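Local coordinates for protein putative mandelate racemase (Salmonella typhimurium, PDB 2O56) that is of unknown function but, as a magnesium-binding member of the enolase superfamily, probably acts as a dehydratase (hydro-lyase) on an unidentified substrate, at residues D10-V14 and R26-K31; G42-L46 and G93-A98; D148-E152 and M178-G182; T319-H323 and A334-E338. All coordinates share one frame; numbering follows the deposited sequence.

Interaction 1: D10-V14 and R26-K31; sequences DIIDV and RPVVVK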
# COMPACT_ATOMS: atom_id res chain seq x y z
N ASP A 10 37.62 -19.64 -26.74
CA ASP A 10 37.48 -21.08 -26.64
C ASP A 10 36.46 -21.37 -25.57
O ASP A 10 36.53 -20.82 -24.48
CB ASP A 10 38.81 -21.72 -26.28
CG ASP A 10 39.93 -21.31 -27.21
OD1 ASP A 10 39.87 -21.67 -28.41
OD2 ASP A 10 40.87 -20.61 -26.77
N ILE A 11 35.50 -22.23 -25.90
CA ILE A 11 34.52 -22.67 -24.93
C ILE A 11 34.81 -24.13 -24.59
O ILE A 11 34.67 -25.01 -25.44
CB ILE A 11 33.07 -22.44 -25.44
CG1 ILE A 11 32.88 -20.95 -25.78
CG2 ILE A 11 32.07 -22.83 -24.37
CD1 ILE A 11 33.16 -20.56 -27.21
N ILE A 12 35.24 -24.36 -23.36
CA ILE A 12 35.89 -25.61 -22.96
C ILE A 12 35.00 -26.48 -22.06
O ILE A 12 34.58 -26.07 -20.98
CB ILE A 12 37.26 -25.32 -22.26
CG1 ILE A 12 38.18 -24.53 -23.20
CG2 ILE A 12 37.95 -26.61 -21.80
CD1 ILE A 12 39.28 -23.75 -22.54
N ASP A 13 34.72 -27.70 -22.53
CA ASP A 13 33.98 -28.67 -21.75
C ASP A 13 34.98 -29.50 -20.94
O ASP A 13 35.53 -30.48 -21.42
CB ASP A 13 33.19 -29.56 -22.72
CG ASP A 13 32.13 -30.41 -22.03
OD1 ASP A 13 31.88 -30.23 -20.82
OD2 ASP A 13 31.54 -31.27 -22.72
N VAL A 14 35.22 -29.06 -19.70
CA VAL A 14 36.40 -29.45 -18.92
C VAL A 14 36.35 -30.94 -18.58
O VAL A 14 35.45 -31.39 -17.87
CB VAL A 14 36.51 -28.60 -17.62
CG1 VAL A 14 37.62 -29.11 -16.67
CG2 VAL A 14 36.70 -27.11 -17.96
N ARG A 26 29.83 -31.19 -14.95
CA ARG A 26 30.25 -30.56 -16.20
C ARG A 26 30.69 -29.12 -16.03
O ARG A 26 29.99 -28.22 -16.48
CB ARG A 26 29.16 -30.68 -17.26
CG ARG A 26 29.24 -31.94 -18.08
CD ARG A 26 28.24 -31.94 -19.21
NE ARG A 26 28.84 -31.52 -20.47
CZ ARG A 26 28.15 -31.25 -21.58
NH1 ARG A 26 26.83 -31.34 -21.58
NH2 ARG A 26 28.78 -30.89 -22.69
N PRO A 27 31.86 -28.90 -15.42
CA PRO A 27 32.42 -27.57 -15.44
C PRO A 27 32.72 -27.11 -16.86
O PRO A 27 33.14 -27.90 -17.70
CB PRO A 27 33.72 -27.70 -14.63
CG PRO A 27 34.03 -29.14 -14.65
CD PRO A 27 32.73 -29.84 -14.68
N VAL A 28 32.48 -25.84 -17.12
CA VAL A 28 32.64 -25.28 -18.46
C VAL A 28 33.37 -23.95 -18.34
O VAL A 28 33.02 -23.10 -17.53
CB VAL A 28 31.27 -25.08 -19.14
CG1 VAL A 28 31.37 -24.16 -20.34
CG2 VAL A 28 30.70 -26.43 -19.55
N VAL A 29 34.41 -23.79 -19.16
CA VAL A 29 35.30 -22.66 -19.05
C VAL A 29 35.30 -21.83 -20.34
O VAL A 29 35.25 -22.37 -21.45
CB VAL A 29 36.73 -23.14 -18.64
CG1 VAL A 29 37.78 -22.09 -18.95
CG2 VAL A 29 36.75 -23.52 -17.16
N VAL A 30 35.31 -20.51 -20.18
CA VAL A 30 35.43 -19.61 -21.33
C VAL A 30 36.83 -19.04 -21.23
O VAL A 30 37.22 -18.54 -20.18
CB VAL A 30 34.43 -18.45 -21.24
CG1 VAL A 30 34.60 -17.51 -22.40
CG2 VAL A 30 33.00 -18.97 -21.20
N LYS A 31 37.60 -19.16 -22.32
CA LYS A 31 38.95 -18.65 -22.39
C LYS A 31 38.98 -17.65 -23.53
O LYS A 31 38.74 -18.00 -24.68
CB LYS A 31 39.93 -19.79 -22.70
CG LYS A 31 41.40 -19.37 -22.70
CD LYS A 31 42.30 -20.59 -22.92
CE LYS A 31 43.70 -20.20 -23.34
NZ LYS A 31 43.75 -19.93 -24.78
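Two neighbouring antiparallel strands of the N-terminal domain meet here, with Asp10 paired to Lys31 and Ile12 to Val29 as hydrogen-bonded pairs. Ile12 N reaches Val29 O at 2.8 Å, and Val29 N returns a bond to Ile12 O; Asp10 and Lys31 exchange the same two bonds farther along. Where strand 10-13 ends, Val14 N still finds Pro27 O, at 3.1 Å, but tilted from the carbonyl plane. The strands are the two inner members of a four-stranded antiparallel sheet, flanked by 39-44 and 395-398, in the capping domain characteristic of the enolase superfamily. Ile11 and Val28 bring CG2 and CG1 together on the face that Ile11 packs against helix 52-66. Beyond the strand end Val14 CG2, placed anti to its carbonyl carbon, comes within 3.7 Å of Val29 CG2, while Val14 CB sits over Pro27 CG at 3.9 Å.

Salt bridges close both ends. Asp13 OD2 takes Arg26 NH2 at 2.8 Å; the donor comes in from above the carboxylate plane while the oxygen lies at the guanidinium edge, and the two planes are 51° apart. Arg26 NE adds a weak bond to Asp13 OD1, and NH1 is held by Ser53. At the far end Asp10 and Lys31 run side by side, with OD2 and NZ a loose 3.6 Å apart; Asn33 bonds to both, and Thr397 takes Asp10 OD1.

Interaction 2: G42-L46 and G93-A98; sequences GEVGL and GIFSAA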
# COMPACT_ATOMS: atom_id res chain seq x y z
N GLY A 42 37.28 -17.76 -17.44
CA GLY A 42 36.02 -17.65 -16.71
C GLY A 42 35.34 -19.00 -16.65
O GLY A 42 35.72 -19.94 -17.33
N GLU A 43 34.32 -19.10 -15.80
CA GLU A 43 33.61 -20.33 -15.64
C GLU A 43 32.10 -20.09 -15.81
O GLU A 43 31.57 -19.08 -15.36
CB GLU A 43 33.94 -20.94 -14.28
CG GLU A 43 33.28 -22.25 -14.06
CD GLU A 43 33.88 -23.01 -12.94
OE1 GLU A 43 35.01 -22.67 -12.55
OE2 GLU A 43 33.20 -23.95 -12.44
N VAL A 44 31.42 -21.02 -16.49
CA VAL A 44 29.97 -20.96 -16.70
C VAL A 44 29.36 -21.86 -15.63
O VAL A 44 29.57 -23.07 -15.67
CB VAL A 44 29.58 -21.51 -18.09
CG1 VAL A 44 28.05 -21.57 -18.26
CG2 VAL A 44 30.23 -20.68 -19.21
N GLY A 45 28.64 -21.27 -14.68
CA GLY A 45 28.24 -22.00 -13.47
C GLY A 45 26.97 -22.84 -13.60
O GLY A 45 25.96 -22.54 -12.95
N LEU A 46 27.05 -23.88 -14.42
CA LEU A 46 25.95 -24.81 -14.64
C LEU A 46 26.45 -26.26 -14.52
O LEU A 46 25.97 -27.15 -15.23
CB LEU A 46 25.33 -24.57 -16.04
CG LEU A 46 24.61 -23.23 -16.30
CD1 LEU A 46 24.25 -23.07 -17.77
CD2 LEU A 46 23.34 -23.11 -15.42
N GLY A 93 18.64 -18.06 -16.37
CA GLY A 93 19.80 -18.70 -15.76
C GLY A 93 20.86 -19.21 -16.73
O GLY A 93 22.05 -19.03 -16.50
N ILE A 94 20.44 -19.82 -17.82
CA ILE A 94 21.37 -20.21 -18.89
C ILE A 94 22.00 -18.99 -19.55
O ILE A 94 23.23 -18.93 -19.75
CB ILE A 94 20.68 -21.01 -20.00
CG1 ILE A 94 19.84 -22.15 -19.42
CG2 ILE A 94 21.71 -21.46 -21.10
CD1 ILE A 94 20.58 -23.13 -18.49
N PHE A 95 21.17 -18.01 -19.89
CA PHE A 95 21.67 -16.79 -20.50
C PHE A 95 22.71 -16.11 -19.61
O PHE A 95 23.83 -15.81 -20.04
CB PHE A 95 20.53 -15.82 -20.80
CG PHE A 95 20.91 -14.80 -21.81
CD1 PHE A 95 20.60 -14.98 -23.14
CD2 PHE A 95 21.66 -13.68 -21.45
CE1 PHE A 95 20.98 -14.06 -24.08
CE2 PHE A 95 22.06 -12.75 -22.42
CZ PHE A 95 21.70 -12.95 -23.71
N SER A 96 22.33 -15.91 -18.35
CA SER A 96 23.16 -15.26 -17.34
C SER A 96 24.48 -15.99 -17.09
O SER A 96 25.52 -15.34 -17.01
CB SER A 96 22.42 -15.18 -16.03
OG SER A 96 23.20 -14.52 -15.05
N ALA A 97 24.43 -17.31 -16.96
CA ALA A 97 25.64 -18.11 -16.69
C ALA A 97 26.67 -18.03 -17.81
O ALA A 97 27.88 -17.99 -17.57
CB ALA A 97 25.28 -19.56 -16.36
N ALA A 98 26.19 -17.97 -19.05
CA ALA A 98 27.10 -17.73 -20.17
C ALA A 98 27.70 -16.34 -20.21
O ALA A 98 28.89 -16.20 -20.49
CB ALA A 98 26.44 -18.08 -21.49
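Leu46 and Ala97 make the centre of this contact, in which the end of strand 39-44 and the turn after it lie against the first turns of helix 93-114. It is a strand-on-helix packing inside the N-terminal capping domain, with strand 42-44 and helix 93-98 running nearly antiparallel at 169°. The tight part gathers round the Leu46 side chain and the Ala97 methyl. Leu46 CG lies 3.7 Å from Ala97 CB, and Val44 CG1 approaches the same methyl from another side at 3.9 Å. Leu46 also crosses Ile94 at about a right angle, its CD1 meeting Ile94 CD1 at 3.7 Å.

An inverse gamma turn centred on Gly45, closed by Leu46 N to Val44 O at 2.9 Å, bends the chain off the strand and sets Leu46 toward the helix. On the strand side the contact thins out. Glu43 turns its side chain from the helix, and its carboxylate instead accepts bonds from the backbone N atoms of Gly327 and Ser330 in the barrel domain. This loose side does not open to solvent, since all the touching residues are buried. A second subunit covers the tight part, its Trp87 packing on Leu46 and its Ile94 on Ile94. Behind the helix, Ala98 and Phe95 lean on Met58 of helix 52-66. Val44 CG1, anti to the backbone N (chi1 175°), rests 3.6 Å from Ala97 O, a van der Waals touch of a methyl on a helix carbonyl.

Interaction 3: D148-E152 and M178-G182; sequences DMLTE and MDRHG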
# COMPACT_ATOMS: atom_id res chain seq x y z
N ASP A 148 29.20 -40.77 0.75
CA ASP A 148 28.23 -40.97 1.83
C ASP A 148 26.84 -40.48 1.43
O ASP A 148 26.70 -39.43 0.81
CB ASP A 148 28.71 -40.26 3.09
CG ASP A 148 29.89 -40.96 3.74
OD1 ASP A 148 30.39 -41.95 3.16
OD2 ASP A 148 30.30 -40.52 4.83
N MET A 149 25.83 -41.26 1.78
CA MET A 149 24.45 -40.81 1.74
C MET A 149 23.85 -40.99 3.13
O MET A 149 23.19 -41.99 3.39
CB MET A 149 23.63 -41.62 0.72
CG MET A 149 24.13 -41.53 -0.73
SD MET A 149 23.92 -39.91 -1.47
CE MET A 149 22.30 -40.07 -2.22
N LEU A 150 24.11 -40.03 4.02
CA LEU A 150 23.85 -40.20 5.45
C LEU A 150 22.35 -40.21 5.74
O LEU A 150 21.60 -39.44 5.13
CB LEU A 150 24.54 -39.09 6.27
CG LEU A 150 26.03 -38.81 6.04
CD1 LEU A 150 26.50 -37.73 6.97
CD2 LEU A 150 26.87 -40.06 6.24
N THR A 151 21.92 -41.09 6.65
CA THR A 151 20.49 -41.23 6.95
C THR A 151 20.13 -41.01 8.41
O THR A 151 19.06 -40.48 8.71
CB THR A 151 19.88 -42.58 6.47
OG1 THR A 151 20.50 -43.67 7.16
CG2 THR A 151 20.06 -42.75 4.99
N GLU A 152 21.03 -41.40 9.32
CA GLU A 152 20.71 -41.45 10.74
C GLU A 152 21.21 -40.19 11.44
O GLU A 152 22.30 -39.71 11.14
CB GLU A 152 21.37 -42.67 11.41
CG GLU A 152 21.13 -43.99 10.68
CD GLU A 152 19.66 -44.33 10.56
OE1 GLU A 152 18.97 -44.37 11.62
OE2 GLU A 152 19.19 -44.56 9.42
N MET A 178 17.03 -36.35 2.13
CA MET A 178 17.39 -37.76 2.16
C MET A 178 16.32 -38.49 2.96
O MET A 178 16.06 -38.11 4.11
CB MET A 178 18.75 -37.96 2.84
CG MET A 178 19.42 -39.34 2.59
SD MET A 178 20.25 -39.43 0.98
CE MET A 178 21.58 -38.24 1.19
N ASP A 179 15.70 -39.52 2.39
CA ASP A 179 14.77 -40.33 3.20
C ASP A 179 15.53 -41.26 4.15
O ASP A 179 16.76 -41.19 4.25
CB ASP A 179 13.73 -41.08 2.34
CG ASP A 179 14.33 -42.21 1.51
OD1 ASP A 179 15.53 -42.52 1.64
OD2 ASP A 179 13.58 -42.79 0.69
N ARG A 180 14.81 -42.14 4.84
CA ARG A 180 15.46 -43.00 5.82
C ARG A 180 16.24 -44.12 5.14
O ARG A 180 17.06 -44.78 5.78
CB ARG A 180 14.46 -43.56 6.83
CG ARG A 180 13.31 -44.35 6.21
CD ARG A 180 12.04 -44.24 7.04
NE ARG A 180 11.69 -45.50 7.69
CZ ARG A 180 10.86 -46.40 7.18
NH1 ARG A 180 10.28 -46.20 6.00
NH2 ARG A 180 10.60 -47.52 7.85
N HIS A 181 16.03 -44.29 3.84
CA HIS A 181 16.64 -45.37 3.08
C HIS A 181 17.82 -44.92 2.24
O HIS A 181 18.48 -45.73 1.61
CB HIS A 181 15.59 -46.05 2.20
CG HIS A 181 14.43 -46.60 2.97
ND1 HIS A 181 13.12 -46.33 2.65
CD2 HIS A 181 14.40 -47.39 4.07
CE1 HIS A 181 12.32 -46.94 3.51
NE2 HIS A 181 13.07 -47.59 4.39
N GLY A 182 18.10 -43.62 2.23
CA GLY A 182 19.26 -43.10 1.53
C GLY A 182 18.95 -42.71 0.11
O GLY A 182 19.85 -42.61 -0.72
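Met149 and Met178 cross at about a right angle where two loops of the barrel domain meet: segment 148-152 leads into helix 153-165, and segment 178-182 belongs to the loop after strand 170-173. Along the Met178 side chain, CB lies 3.9 Å from Leu150 O, and CG moves in to 3.3 Å from the same carbonyl oxygen. The chain then bends at chi2 (80°), which carries SD across to Met149, where it touches CE at 3.9 Å and also CB. A second bend at chi3 folds the terminal CE back over Met149 CA and SD. Each thioether thus touches the methyl of the other, and Met149 CE extends further, to 3.8 Å from Gly182 O. Phe139 and Trp184 pack on both methionines.

The second half of the contact is made by Thr151. Its CG2 packs against the type I turn from Asp179 to Gly182 and lies 3.5 Å from Gly182 N, while CB faces Arg180 O at 3.6 Å. The positive phi of Gly182 (92°) suits a residue without a side chain. Asp179 OD1 accepts from His181 N at 2.9 Å, an Asx turn, and also from Asn183 N. Thr151 OG1 looks the other way and donates to OE2 of Glu152, the residue at the N-cap position of the helix. Across the two loops the touching is van der Waals; a polar link between them is supplied by Arg204, whose guanidinium bonds Thr151 O on one side and Met178 O and Asp179 O on the other.

Interaction 4: T319-H323 and A334-E338; sequences TVQIH and ALHME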
# COMPACT_ATOMS: atom_id res chain seq x y z
N THR A 319 23.94 -9.09 3.96
CA THR A 319 25.30 -9.58 3.89
C THR A 319 25.36 -10.70 2.85
O THR A 319 24.32 -11.17 2.38
CB THR A 319 25.80 -10.07 5.25
OG1 THR A 319 24.88 -11.04 5.75
CG2 THR A 319 25.88 -8.92 6.20
N VAL A 320 26.57 -11.06 2.46
CA VAL A 320 26.78 -11.82 1.24
C VAL A 320 27.57 -13.07 1.54
O VAL A 320 28.64 -13.02 2.15
CB VAL A 320 27.52 -10.99 0.19
CG1 VAL A 320 27.70 -11.78 -1.10
CG2 VAL A 320 26.79 -9.67 -0.07
N GLN A 321 27.03 -14.21 1.11
CA GLN A 321 27.79 -15.44 0.99
C GLN A 321 27.73 -15.85 -0.47
O GLN A 321 26.70 -16.34 -0.91
CB GLN A 321 27.13 -16.53 1.84
CG GLN A 321 27.80 -17.91 1.64
CD GLN A 321 26.83 -19.00 1.24
OE1 GLN A 321 25.99 -19.43 2.04
NE2 GLN A 321 26.95 -19.46 0.01
N ILE A 322 28.81 -15.66 -1.22
CA ILE A 322 28.86 -16.10 -2.61
C ILE A 322 28.51 -17.58 -2.69
O ILE A 322 29.02 -18.39 -1.91
CB ILE A 322 30.24 -15.79 -3.28
CG1 ILE A 322 30.53 -14.29 -3.23
CG2 ILE A 322 30.25 -16.20 -4.77
CD1 ILE A 322 29.52 -13.42 -3.96
N HIS A 323 27.61 -17.94 -3.59
CA HIS A 323 27.35 -19.34 -3.88
C HIS A 323 28.51 -19.91 -4.69
O HIS A 323 28.84 -19.38 -5.75
CB HIS A 323 26.04 -19.55 -4.63
CG HIS A 323 25.83 -20.96 -5.06
ND1 HIS A 323 26.19 -21.42 -6.31
CD2 HIS A 323 25.36 -22.04 -4.39
CE1 HIS A 323 25.94 -22.71 -6.40
NE2 HIS A 323 25.42 -23.11 -5.25
N ALA A 334 35.21 -16.02 -6.33
CA ALA A 334 34.54 -15.87 -5.04
C ALA A 334 35.42 -15.22 -3.96
O ALA A 334 35.00 -14.28 -3.29
CB ALA A 334 33.98 -17.20 -4.58
N LEU A 335 36.64 -15.73 -3.79
CA LEU A 335 37.58 -15.19 -2.81
C LEU A 335 37.93 -13.72 -3.01
O LEU A 335 38.04 -12.98 -2.04
CB LEU A 335 38.85 -16.04 -2.72
CG LEU A 335 38.60 -17.48 -2.30
CD1 LEU A 335 39.91 -18.26 -2.34
CD2 LEU A 335 37.94 -17.57 -0.92
N HIS A 336 38.13 -13.31 -4.27
CA HIS A 336 38.35 -11.92 -4.62
C HIS A 336 37.18 -11.00 -4.28
O HIS A 336 37.37 -9.91 -3.73
CB HIS A 336 38.68 -11.81 -6.11
CG HIS A 336 40.05 -12.32 -6.47
ND1 HIS A 336 41.21 -11.62 -6.18
CD2 HIS A 336 40.45 -13.46 -7.09
CE1 HIS A 336 42.25 -12.32 -6.60
NE2 HIS A 336 41.82 -13.43 -7.16
N MET A 337 35.97 -11.42 -4.63
CA MET A 337 34.79 -10.60 -4.35
C MET A 337 34.64 -10.49 -2.84
O MET A 337 34.44 -9.41 -2.31
CB MET A 337 33.54 -11.26 -4.95
CG MET A 337 32.24 -10.39 -4.91
SD MET A 337 32.27 -8.96 -6.00
CE MET A 337 32.17 -9.75 -7.61
N GLU A 338 34.74 -11.62 -2.16
CA GLU A 338 34.49 -11.66 -0.73
C GLU A 338 35.57 -10.90 0.07
O GLU A 338 35.35 -10.53 1.22
CB GLU A 338 34.38 -13.12 -0.27
CG GLU A 338 33.15 -13.81 -0.85
CD GLU A 338 33.13 -15.31 -0.62
OE1 GLU A 338 34.21 -15.94 -0.64
OE2 GLU A 338 32.03 -15.87 -0.44
O HOH W 1 31.35 -18.47 -0.83
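Ile322 and Glu338 slant across one another where the chain leaves strand 319-320, on the inside of helix 328-340, in a beta-alpha unit of the C-terminal barrel. The Glu338 side chain, extended beyond CG, passes across Ile322, with its CG 3.6 Å from Ile322 CG1 and its OE2 3.4 Å from Ile322 CB. Ile322 spreads its two branches over the helix. CG2, anti to its own backbone N, meets the Ala334 methyl at 3.9 Å, one turn before Glu338, and CG1 carries CD1 to Met337 CG at 4.2 Å. That last pair of side chains crosses at about a right angle, and Val306 of helix 302-314 packs on both.

The polar end of Glu338 turns back to the backbone just after the strand. OE2 accepts a weak, bent bond from Ile322 N (3.3 Å, 134°), and a water donates to Glu338 OE2 at 2.7 Å and to Ile322 O at 2.6 Å. Ile322 O is also gripped by Gln321 NE2 at 3.0 Å, almost straight at the hydrogen (177°) but from well above the carbonyl plane. Gln321 OE1 takes Tyr133, Tyr245 and Gln294, beside the magnesium ligand Glu247, and His323 contacts another ligand, Glu273. The other oxygen of Glu338, OE1, bonds to His347 ND1. With His347, the water and the backbone N-H gathered round it, this buried carboxylate is probably stabilised as an anion, and through the water and the weak bond it probably helps tie the backbone near the metal site to helix 328-340.

How the interactions relate
Along the chain the four contacts come in series, each closing before the next opens. Interactions 1 and 2 belong to the N-terminal capping domain and share one antiparallel sheet: strands 28-34 and 39-44 are neighbours in it, and Val28 O to Val44 N (2.8 Å) probably joins the contacts, whose centres lie 11 Å apart. Interactions 3 and 4 belong to the barrel part of the fold, with centres 31 Å apart. Interaction 4 sits near the magnesium site and approaches interaction 2 to about 7 Å between nearest atoms, whereas interaction 3 lies about 17 Å or more, nearest atom to nearest atom, from every other contact. The capping domain is thus packed close to the metal-binding end of the barrel.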